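Local atomic coordinates of packaging enzyme P4 (Pseudomonas phage phi13, PDB entry 4BLP), a protein that probably hydrolyses NTP as a hexameric RecA-like packaging motor that drives viral RNA into the procapsid of this dsRNA phage. Residues L54-M59 with Q115-A121; I73-D78 with A108-P113; A81-L85 with L105-V109; A200-T205 with L249-L253. All coordinates share one frame; numbering follows the deposited sequence. Where two conformers were deposited one is given.

Interaction 1: residues L54-M59 with Q115-A121; sequences LRDGGM and QNNVLRA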
# COMPACT_ATOMS: atom_id res chain seq x y z
N LEU D 54 -10.51 -19.26 -22.65
CA LEU D 54 -10.20 -18.93 -21.24
C LEU D 54 -9.77 -20.20 -20.48
O LEU D 54 -8.84 -20.14 -19.67
CB LEU D 54 -11.39 -18.28 -20.56
CG LEU D 54 -11.66 -16.84 -21.07
CD1 LEU D 54 -13.09 -16.40 -20.74
CD2 LEU D 54 -10.70 -15.84 -20.40
N ARG D 55 -10.42 -21.35 -20.74
CA ARG D 55 -10.01 -22.58 -20.05
C ARG D 55 -8.61 -23.03 -20.43
O ARG D 55 -7.95 -23.73 -19.65
CB ARG D 55 -11.02 -23.72 -20.28
CG ARG D 55 -11.12 -24.24 -21.68
CD ARG D 55 -11.86 -25.59 -21.70
NE ARG D 55 -11.30 -26.56 -20.75
CZ ARG D 55 -10.34 -27.44 -21.05
NH1 ARG D 55 -9.80 -27.46 -22.26
NH2 ARG D 55 -9.91 -28.30 -20.14
N ASP D 56 -8.16 -22.65 -21.61
CA ASP D 56 -6.84 -23.05 -22.09
C ASP D 56 -5.77 -21.96 -21.88
O ASP D 56 -4.70 -22.01 -22.49
CB ASP D 56 -6.90 -23.43 -23.57
CG ASP D 56 -7.68 -24.72 -23.88
OD1 ASP D 56 -7.93 -25.50 -22.95
OD2 ASP D 56 -8.04 -24.91 -25.04
N GLY D 57 -6.04 -21.02 -20.99
CA GLY D 57 -5.02 -20.02 -20.64
C GLY D 57 -4.96 -18.77 -21.50
O GLY D 57 -4.05 -17.96 -21.34
N GLY D 58 -5.91 -18.61 -22.43
CA GLY D 58 -5.96 -17.42 -23.28
C GLY D 58 -7.04 -16.43 -22.91
O GLY D 58 -7.57 -16.46 -21.78
N MET D 59 -7.38 -15.53 -23.86
CA MET D 59 -8.38 -14.47 -23.60
C MET D 59 -9.67 -14.65 -24.36
O MET D 59 -10.60 -13.87 -24.15
CB MET D 59 -7.83 -13.08 -24.08
CG MET D 59 -6.74 -12.49 -23.24
SD MET D 59 -7.43 -11.81 -21.74
CE MET D 59 -8.04 -10.23 -22.25
N GLN D 115 -4.80 -17.04 -17.89
CA GLN D 115 -4.16 -16.02 -18.73
C GLN D 115 -3.62 -14.91 -17.82
O GLN D 115 -4.35 -14.41 -16.94
CB GLN D 115 -5.24 -15.43 -19.67
CG GLN D 115 -4.87 -14.07 -20.31
CD GLN D 115 -3.81 -14.05 -21.39
OE1 GLN D 115 -3.43 -12.96 -21.82
NE2 GLN D 115 -3.30 -15.21 -21.86
N ASN D 116 -2.39 -14.49 -18.05
CA ASN D 116 -1.85 -13.36 -17.28
C ASN D 116 -2.70 -12.09 -17.50
O ASN D 116 -3.10 -11.81 -18.64
CB ASN D 116 -0.40 -13.07 -17.73
CG ASN D 116 0.26 -11.96 -16.97
OD1 ASN D 116 0.35 -12.00 -15.74
ND2 ASN D 116 0.66 -10.92 -17.68
N ASN D 117 -3.01 -11.32 -16.39
CA ASN D 117 -3.76 -10.05 -16.54
C ASN D 117 -5.02 -10.25 -17.38
O ASN D 117 -5.34 -9.44 -18.27
CB ASN D 117 -2.87 -9.02 -17.23
CG ASN D 117 -1.72 -8.56 -16.38
OD1 ASN D 117 -1.75 -8.70 -15.16
ND2 ASN D 117 -0.72 -7.97 -17.02
N VAL D 118 -5.77 -11.32 -17.10
CA VAL D 118 -6.94 -11.69 -17.89
C VAL D 118 -8.07 -10.63 -17.87
O VAL D 118 -8.83 -10.56 -18.83
CB VAL D 118 -7.46 -13.08 -17.44
CG1 VAL D 118 -8.11 -13.01 -16.05
CG2 VAL D 118 -8.42 -13.67 -18.48
N LEU D 119 -8.16 -9.81 -16.83
CA LEU D 119 -9.25 -8.81 -16.80
C LEU D 119 -8.90 -7.47 -17.50
O LEU D 119 -9.71 -6.53 -17.47
CB LEU D 119 -9.61 -8.50 -15.32
CG LEU D 119 -10.20 -9.69 -14.54
CD1 LEU D 119 -10.38 -9.32 -13.06
CD2 LEU D 119 -11.55 -10.11 -15.14
N ARG D 120 -7.73 -7.40 -18.15
CA ARG D 120 -7.21 -6.13 -18.70
C ARG D 120 -8.12 -5.46 -19.76
O ARG D 120 -8.04 -4.23 -19.95
CB ARG D 120 -5.81 -6.36 -19.31
CG ARG D 120 -5.82 -7.30 -20.54
CD ARG D 120 -4.38 -7.47 -20.99
NE ARG D 120 -4.24 -8.35 -22.15
CZ ARG D 120 -4.08 -9.67 -22.05
NH1 ARG D 120 -4.10 -10.26 -20.85
NH2 ARG D 120 -3.88 -10.41 -23.13
N ALA D 121 -8.96 -6.24 -20.46
CA ALA D 121 -9.80 -5.65 -21.52
C ALA D 121 -11.21 -5.35 -21.01
O ALA D 121 -12.02 -4.83 -21.77
CB ALA D 121 -9.89 -6.62 -22.70
O HOH W 1 -7.27 -17.88 -19.33
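Met59 and Val118 form the apolar centre, with SD of Met59 3.9 Å from CG2 of Val118. The same Val118 methyl meets Leu54 from another direction, CD2 of Leu54 to CG2 of Val118 at 3.7 Å, the two side chains crossing at about a right angle. Bent at chi2 and chi3 (-76° and -82°), the methionine folds back on itself and brings CE to CB of Ala121, while SD lies 3.6 Å above one face of the Arg120 guanidinium, displaced toward its rim. OE1 of Gln115 lies in the plane of that guanidinium and accepts from both NH1 and NH2 of Arg120, each at 2.9 Å, NH1 on a lone pair and NH2 tilted out of the carbonyl plane. The other end of the amide crosses the contact, NE2 of Gln115 giving an in-plane bond of 2.9 Å to a lone pair of Gly57 O. At the polar edge one water donates to Leu54 O and Gly58 O and accepts from Gln115 N. Arg120 NE reaches Val39 O of a second subunit, so this joint borders a subunit interface. With both ends of its amide engaged, Gln115 has its flip state fixed, and the arginine is held flat against the sulfur.

Interaction 2: residues I73-D78 with A108-P113; sequences IPLVVD and AVVFVP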
# COMPACT_ATOMS: atom_id res chain seq x y z
N ILE D 73 -10.25 -11.26 -8.17
CA ILE D 73 -10.19 -12.67 -8.61
C ILE D 73 -11.01 -12.85 -9.88
O ILE D 73 -12.23 -12.72 -9.82
CB ILE D 73 -10.74 -13.63 -7.49
CG1 ILE D 73 -9.99 -13.47 -6.16
CG2 ILE D 73 -10.73 -15.11 -7.99
CD1 ILE D 73 -10.86 -13.88 -4.93
N PRO D 74 -10.37 -13.19 -11.01
CA PRO D 74 -11.16 -13.47 -12.22
C PRO D 74 -11.73 -14.88 -12.12
O PRO D 74 -11.06 -15.81 -11.62
CB PRO D 74 -10.12 -13.40 -13.35
CG PRO D 74 -8.82 -13.84 -12.69
CD PRO D 74 -8.92 -13.43 -11.22
N LEU D 75 -12.93 -15.07 -12.65
CA LEU D 75 -13.57 -16.39 -12.63
C LEU D 75 -14.27 -16.62 -13.95
O LEU D 75 -14.70 -15.67 -14.61
CB LEU D 75 -14.64 -16.44 -11.53
CG LEU D 75 -14.13 -16.39 -10.07
CD1 LEU D 75 -15.29 -16.19 -9.12
CD2 LEU D 75 -13.35 -17.67 -9.72
N VAL D 76 -14.39 -17.90 -14.30
CA VAL D 76 -15.15 -18.27 -15.48
C VAL D 76 -16.12 -19.35 -15.08
O VAL D 76 -15.74 -20.28 -14.35
CB VAL D 76 -14.22 -18.75 -16.63
CG1 VAL D 76 -15.06 -19.32 -17.80
CG2 VAL D 76 -13.34 -17.62 -17.14
N VAL D 77 -17.35 -19.25 -15.54
CA VAL D 77 -18.29 -20.36 -15.42
C VAL D 77 -18.45 -20.92 -16.87
O VAL D 77 -18.60 -20.13 -17.82
CB VAL D 77 -19.64 -20.02 -14.75
CG1 VAL D 77 -20.34 -18.88 -15.46
CG2 VAL D 77 -20.56 -21.27 -14.69
N ASP D 78 -18.35 -22.24 -17.03
CA ASP D 78 -18.59 -22.83 -18.36
C ASP D 78 -19.98 -23.46 -18.34
O ASP D 78 -20.24 -24.42 -17.60
CB ASP D 78 -17.50 -23.84 -18.75
CG ASP D 78 -17.68 -24.25 -20.23
OD1 ASP D 78 -18.61 -25.01 -20.52
OD2 ASP D 78 -16.99 -23.67 -21.11
N ALA D 108 -13.80 -27.90 -14.17
CA ALA D 108 -14.18 -27.28 -15.45
C ALA D 108 -15.40 -26.35 -15.36
O ALA D 108 -15.63 -25.54 -16.27
CB ALA D 108 -14.47 -28.38 -16.46
N VAL D 109 -16.22 -26.51 -14.31
CA VAL D 109 -17.48 -25.78 -14.19
C VAL D 109 -17.22 -24.32 -13.79
O VAL D 109 -17.83 -23.43 -14.36
CB VAL D 109 -18.45 -26.47 -13.19
CG1 VAL D 109 -19.76 -25.65 -13.03
CG2 VAL D 109 -18.77 -27.90 -13.63
N VAL D 110 -16.40 -24.10 -12.74
CA VAL D 110 -16.03 -22.73 -12.30
C VAL D 110 -14.54 -22.79 -12.08
O VAL D 110 -14.06 -23.70 -11.37
CB VAL D 110 -16.76 -22.25 -11.02
CG1 VAL D 110 -16.23 -20.87 -10.57
CG2 VAL D 110 -18.28 -22.22 -11.22
N PHE D 111 -13.81 -21.86 -12.67
CA PHE D 111 -12.36 -21.89 -12.49
C PHE D 111 -11.78 -20.51 -12.61
O PHE D 111 -12.41 -19.61 -13.21
CB PHE D 111 -11.69 -22.83 -13.54
CG PHE D 111 -11.94 -22.45 -15.00
CD1 PHE D 111 -13.08 -22.91 -15.67
CD2 PHE D 111 -11.07 -21.60 -15.67
CE1 PHE D 111 -13.33 -22.53 -17.00
CE2 PHE D 111 -11.32 -21.20 -16.99
CZ PHE D 111 -12.46 -21.68 -17.66
N VAL D 112 -10.57 -20.34 -12.07
CA VAL D 112 -9.81 -19.11 -12.30
C VAL D 112 -9.09 -19.26 -13.66
O VAL D 112 -8.24 -20.16 -13.81
CB VAL D 112 -8.79 -18.84 -11.17
CG1 VAL D 112 -7.96 -17.57 -11.48
CG2 VAL D 112 -9.53 -18.69 -9.83
N PRO D 113 -9.39 -18.39 -14.66
CA PRO D 113 -8.68 -18.47 -15.96
C PRO D 113 -7.24 -18.04 -15.71
O PRO D 113 -7.00 -17.06 -14.98
CB PRO D 113 -9.45 -17.52 -16.88
CG PRO D 113 -10.01 -16.45 -15.90
CD PRO D 113 -10.36 -17.27 -14.64
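Val76 and Phe111 lie side by side and point the same way from neighbouring strands, the valine CB sitting over one face of the phenylalanine ring, 3.9 Å from its centroid and 24° off the normal. This is a CH-pi contact displaced toward the rim, and CG1 of Val76 comes within 3.5 Å of CZ of Phe111. With chi1 at 59°, CG of Phe111 stands between its own backbone N and carbonyl carbon, which swings the ring across toward the valine. The other branch, CG2 of Val76, turns to CG of Pro113 at 3.7 Å. CD2 of Leu75 reaches CG2 of Val112 at 4.0 Å. Val76 and Phe111 are an antiparallel hydrogen-bonded pair, N of Val76 to O of Phe111 at 2.8 Å and N of Phe111 to O of Val76 at 3.0 Å; Val77 and Val110, on the opposite face, form the adjoining non-hydrogen-bonded pair. Asp78 N donates to Val109 O, and the Asp78 carboxylate N-caps helix 79-91 and also binds Ser64. Within the chain, strand 110-111 is an outer strand of a three-stranded antiparallel sheet. Pro113 lacks an N-H, and the buried Pro74 O has no hydrogen-bond donor and faces carbon instead, the CA-H of Val112 and CD of Pro113.

Interaction 3: residues A81-L85 with L105-V109; sequences ALSTL and LIRAV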
# COMPACT_ATOMS: atom_id res chain seq x y z
N ALA D 81 -20.01 -27.31 -19.44
CA ALA D 81 -19.53 -28.21 -18.37
C ALA D 81 -20.62 -28.28 -17.28
O ALA D 81 -20.94 -29.36 -16.79
CB ALA D 81 -18.21 -27.69 -17.79
N LEU D 82 -21.25 -27.12 -16.98
CA LEU D 82 -22.30 -27.09 -15.97
C LEU D 82 -23.50 -27.94 -16.38
O LEU D 82 -24.00 -28.71 -15.56
CB LEU D 82 -22.76 -25.64 -15.70
CG LEU D 82 -23.96 -25.51 -14.77
CD1 LEU D 82 -23.64 -26.06 -13.33
CD2 LEU D 82 -24.44 -24.02 -14.71
N SER D 83 -24.04 -27.72 -17.60
CA SER D 83 -25.25 -28.45 -18.00
C SER D 83 -24.96 -29.94 -18.11
O SER D 83 -25.78 -30.74 -17.65
CB SER D 83 -25.82 -27.88 -19.30
OG SER D 83 -24.88 -28.08 -20.33
N THR D 84 -23.80 -30.33 -18.67
CA THR D 84 -23.44 -31.75 -18.84
C THR D 84 -23.33 -32.45 -17.47
O THR D 84 -23.89 -33.54 -17.26
CB THR D 84 -22.09 -31.88 -19.61
OG1 THR D 84 -22.31 -31.41 -20.93
CG2 THR D 84 -21.60 -33.37 -19.71
N LEU D 85 -22.55 -31.87 -16.57
CA LEU D 85 -22.33 -32.48 -15.26
C LEU D 85 -23.58 -32.40 -14.39
O LEU D 85 -23.86 -33.33 -13.65
CB LEU D 85 -21.12 -31.82 -14.56
CG LEU D 85 -19.74 -32.13 -15.23
CD1 LEU D 85 -18.61 -31.42 -14.46
CD2 LEU D 85 -19.43 -33.61 -15.09
N LEU D 105 -13.41 -33.35 -12.91
CA LEU D 105 -14.22 -32.69 -13.93
C LEU D 105 -14.87 -31.44 -13.41
O LEU D 105 -15.10 -30.50 -14.15
CB LEU D 105 -15.37 -33.62 -14.45
CG LEU D 105 -15.04 -34.85 -15.23
CD1 LEU D 105 -16.33 -35.55 -15.63
CD2 LEU D 105 -14.19 -34.55 -16.46
N ILE D 106 -15.24 -31.45 -12.11
CA ILE D 106 -15.96 -30.29 -11.55
C ILE D 106 -15.08 -29.01 -11.61
O ILE D 106 -15.64 -27.91 -11.65
CB ILE D 106 -16.42 -30.65 -10.12
CG1 ILE D 106 -17.62 -31.67 -10.23
CG2 ILE D 106 -16.83 -29.41 -9.28
CD1 ILE D 106 -17.91 -32.47 -8.88
N ARG D 107 -13.76 -29.15 -11.71
CA ARG D 107 -12.89 -27.95 -11.87
C ARG D 107 -13.22 -27.18 -13.16
O ARG D 107 -12.94 -26.00 -13.25
CB ARG D 107 -11.42 -28.40 -11.92
CG ARG D 107 -10.93 -29.12 -10.64
CD ARG D 107 -9.54 -29.69 -10.91
NE ARG D 107 -9.10 -30.61 -9.87
CZ ARG D 107 -8.51 -30.25 -8.74
NH1 ARG D 107 -8.26 -28.97 -8.50
NH2 ARG D 107 -8.15 -31.16 -7.85
N ALA D 108 -13.80 -27.90 -14.17
CA ALA D 108 -14.18 -27.28 -15.45
C ALA D 108 -15.40 -26.35 -15.36
O ALA D 108 -15.63 -25.54 -16.27
CB ALA D 108 -14.47 -28.38 -16.46
N VAL D 109 -16.22 -26.51 -14.31
CA VAL D 109 -17.48 -25.78 -14.19
C VAL D 109 -17.22 -24.32 -13.79
O VAL D 109 -17.83 -23.43 -14.36
CB VAL D 109 -18.45 -26.47 -13.19
CG1 VAL D 109 -19.76 -25.65 -13.03
CG2 VAL D 109 -18.77 -27.90 -13.63
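Leu85 reaches across to Val109 and Leu105 with its two methyls. CD1 of Leu85 touches CG2 of Val109 at 3.6 Å and comes equally close to the backbone O of Leu105, while CD2 of Leu85 meets CD1 of Leu105 at 3.7 Å. Its CG stands anti to the carbonyl carbon (chi1 -69°), and the fork opens over the turn formed by 105-109, with Ile106 a more distant third neighbour of CD1. One helical turn earlier, Ala81 sets its CB against CB of Ala108 at 4.0 Å and against the carbonyl O of the same residue at 3.7 Å. At Ala81 the backbones come close, its CA 5.3 Å from CA of Val109, as the short alanine side chain permits. Val109 has a methyl for each neighbour: CG2 goes to Leu85, and CG1 of Val109 to CD1 of Leu82 at 3.9 Å, the leucine and valine side chains slanting across one another. No hydrogen bond crosses between the segments.

The contact belongs to the helical excursion between strand 73-78 and strand 110-111, in which helix 79-91 leaves the small antiparallel sheet and the chain returns through helix 103-106. The returning turn is tied by its own backbone, Ala108 N to Leu105 O at 2.9 Å and Val109 N to Ile106 O at 3.1 Å. Farther out, Ala81 N is the one capped by the Asp78 side chain. Trp98 of helix 95-101 lies against both Leu85 and Ile106, and Leu202 of helix 193-205 packs on Leu82 and Leu85 alike. Val34 covers the two alanines.

Interaction 4: residues A200-T205 with L249-L253; sequences ALLLAT and LGVLL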
# COMPACT_ATOMS: atom_id res chain seq x y z
N ALA D 200 -22.30 -25.52 -5.77
CA ALA D 200 -23.59 -24.82 -5.60
C ALA D 200 -24.37 -24.77 -6.91
O ALA D 200 -25.58 -25.08 -6.92
CB ALA D 200 -23.35 -23.40 -5.08
N LEU D 201 -23.72 -24.34 -8.00
CA LEU D 201 -24.41 -24.24 -9.30
C LEU D 201 -24.86 -25.61 -9.80
O LEU D 201 -25.94 -25.73 -10.37
CB LEU D 201 -23.49 -23.58 -10.35
CG LEU D 201 -23.18 -22.10 -10.02
CD1 LEU D 201 -22.19 -21.53 -11.06
CD2 LEU D 201 -24.51 -21.26 -10.03
N LEU D 202 -24.04 -26.65 -9.59
CA LEU D 202 -24.43 -28.01 -10.01
C LEU D 202 -25.67 -28.50 -9.26
O LEU D 202 -26.63 -28.98 -9.88
CB LEU D 202 -23.26 -28.99 -9.82
CG LEU D 202 -22.17 -28.88 -10.90
CD1 LEU D 202 -20.83 -29.52 -10.38
CD2 LEU D 202 -22.63 -29.59 -12.17
N LEU D 203 -25.67 -28.35 -7.94
CA LEU D 203 -26.80 -28.76 -7.11
C LEU D 203 -28.06 -27.97 -7.45
O LEU D 203 -29.11 -28.55 -7.61
CB LEU D 203 -26.46 -28.56 -5.64
CG LEU D 203 -25.49 -29.62 -5.07
CD1 LEU D 203 -24.90 -29.11 -3.80
CD2 LEU D 203 -26.20 -31.02 -4.88
N ALA D 204 -27.96 -26.64 -7.60
CA ALA D 204 -29.13 -25.82 -7.92
C ALA D 204 -29.67 -26.16 -9.32
O ALA D 204 -30.90 -26.26 -9.52
CB ALA D 204 -28.77 -24.34 -7.82
N THR D 205 -28.77 -26.40 -10.29
CA THR D 205 -29.18 -26.77 -11.66
C THR D 205 -29.90 -28.12 -11.62
O THR D 205 -30.85 -28.34 -12.41
CB THR D 205 -27.95 -26.76 -12.60
OG1 THR D 205 -27.43 -25.41 -12.63
CG2 THR D 205 -28.29 -27.17 -14.05
N LEU D 249 -27.99 -18.21 -15.20
CA LEU D 249 -28.08 -19.69 -15.24
C LEU D 249 -29.46 -20.20 -14.76
O LEU D 249 -29.69 -21.41 -14.75
CB LEU D 249 -26.94 -20.27 -14.38
CG LEU D 249 -25.51 -19.86 -14.85
CD1 LEU D 249 -24.46 -20.32 -13.86
CD2 LEU D 249 -25.22 -20.41 -16.27
N GLY D 250 -30.36 -19.27 -14.41
CA GLY D 250 -31.72 -19.58 -13.98
C GLY D 250 -31.80 -20.38 -12.68
O GLY D 250 -32.72 -21.17 -12.48
N VAL D 251 -30.87 -20.14 -11.76
CA VAL D 251 -30.85 -20.85 -10.48
C VAL D 251 -30.97 -19.88 -9.33
O VAL D 251 -30.73 -18.67 -9.50
CB VAL D 251 -29.57 -21.74 -10.32
CG1 VAL D 251 -29.52 -22.82 -11.40
CG2 VAL D 251 -28.27 -20.90 -10.28
N LEU D 252 -31.27 -20.42 -8.14
CA LEU D 252 -31.29 -19.63 -6.92
C LEU D 252 -30.34 -20.28 -5.92
O LEU D 252 -30.47 -21.48 -5.64
CB LEU D 252 -32.71 -19.53 -6.32
CG LEU D 252 -32.78 -18.85 -4.94
CD1 LEU D 252 -32.45 -17.35 -5.06
CD2 LEU D 252 -34.20 -18.96 -4.36
N LEU D 253 -29.38 -19.51 -5.41
CA LEU D 253 -28.49 -19.95 -4.35
C LEU D 253 -28.86 -19.19 -3.09
O LEU D 253 -29.25 -18.02 -3.18
CB LEU D 253 -26.98 -19.71 -4.66
CG LEU D 253 -26.42 -20.48 -5.86
CD1 LEU D 253 -24.91 -20.25 -6.01
CD2 LEU D 253 -26.76 -21.95 -5.78
O HOH W 2 -28.32 -23.81 -14.75
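Leu253 and Ala200 meet where strand 252-257 packs against helix 193-205. Followed outward, Leu253 has its CB directed at the helix, and CG lies anti to the carbonyl carbon (chi1 -64°), which carries the fork in among the helical side chains. CD1 of Leu253 then touches CB of Ala200 at 3.6 Å and, less closely, CD2 of Leu201. CD2 of Leu253 lies 3.5 Å from the carbonyl O of Ala200 and 3.7 Å from CB of Ala204, thus bridging one turn of the helix. Two residues back, Val251 presses its CB on that same Ala204 methyl; its CG1 meets OG1 of Thr205 at 3.5 Å and its CG2 meets CD2 of Leu201 at 3.8 Å. Leu201 also crosses Leu249 at about a right angle, CD1 to CD1 at 3.8 Å. Gly250, with positive phi, closes helix 233-248 in a Schellman motif before the chain turns into the strand.

The helix thus covers part of the parallel core of the large sheet, an arrangement expected for a RecA-like P-loop NTPase, and Val210 of the adjacent strand also packs on Ala204 and Leu253. Within the helix OG1 of Thr205 donates to Leu201 O at 2.7 Å; across the contact a water donates to that hydroxyl and to Leu249 O. The contact is therefore held by dispersion and burial of methyls, with a single water as its polar bridge between the helix and the residues before the strand.

From the N terminus, residues 54-59 come first, and their contact with 115-121 closes the outer loop of the N-terminal part. Nested inside it, interaction 2 pairs strand 73-78 with residues 108-113. Interaction 3 opens later, at helix 79-91, and ends on the same stretch as interaction 2, the two sharing Ala108 and Val109. Interaction 4 follows in series, joining helix 193-205 to the start of strand 252-257 in the large sheet. Interactions 1 and 2 touch, for instance through Arg55 and Phe111. Leu201, Leu202 and Leu249 of interaction 4 pack on interactions 2 and 3, tying the small antiparallel sheet and its helices to the NTPase core.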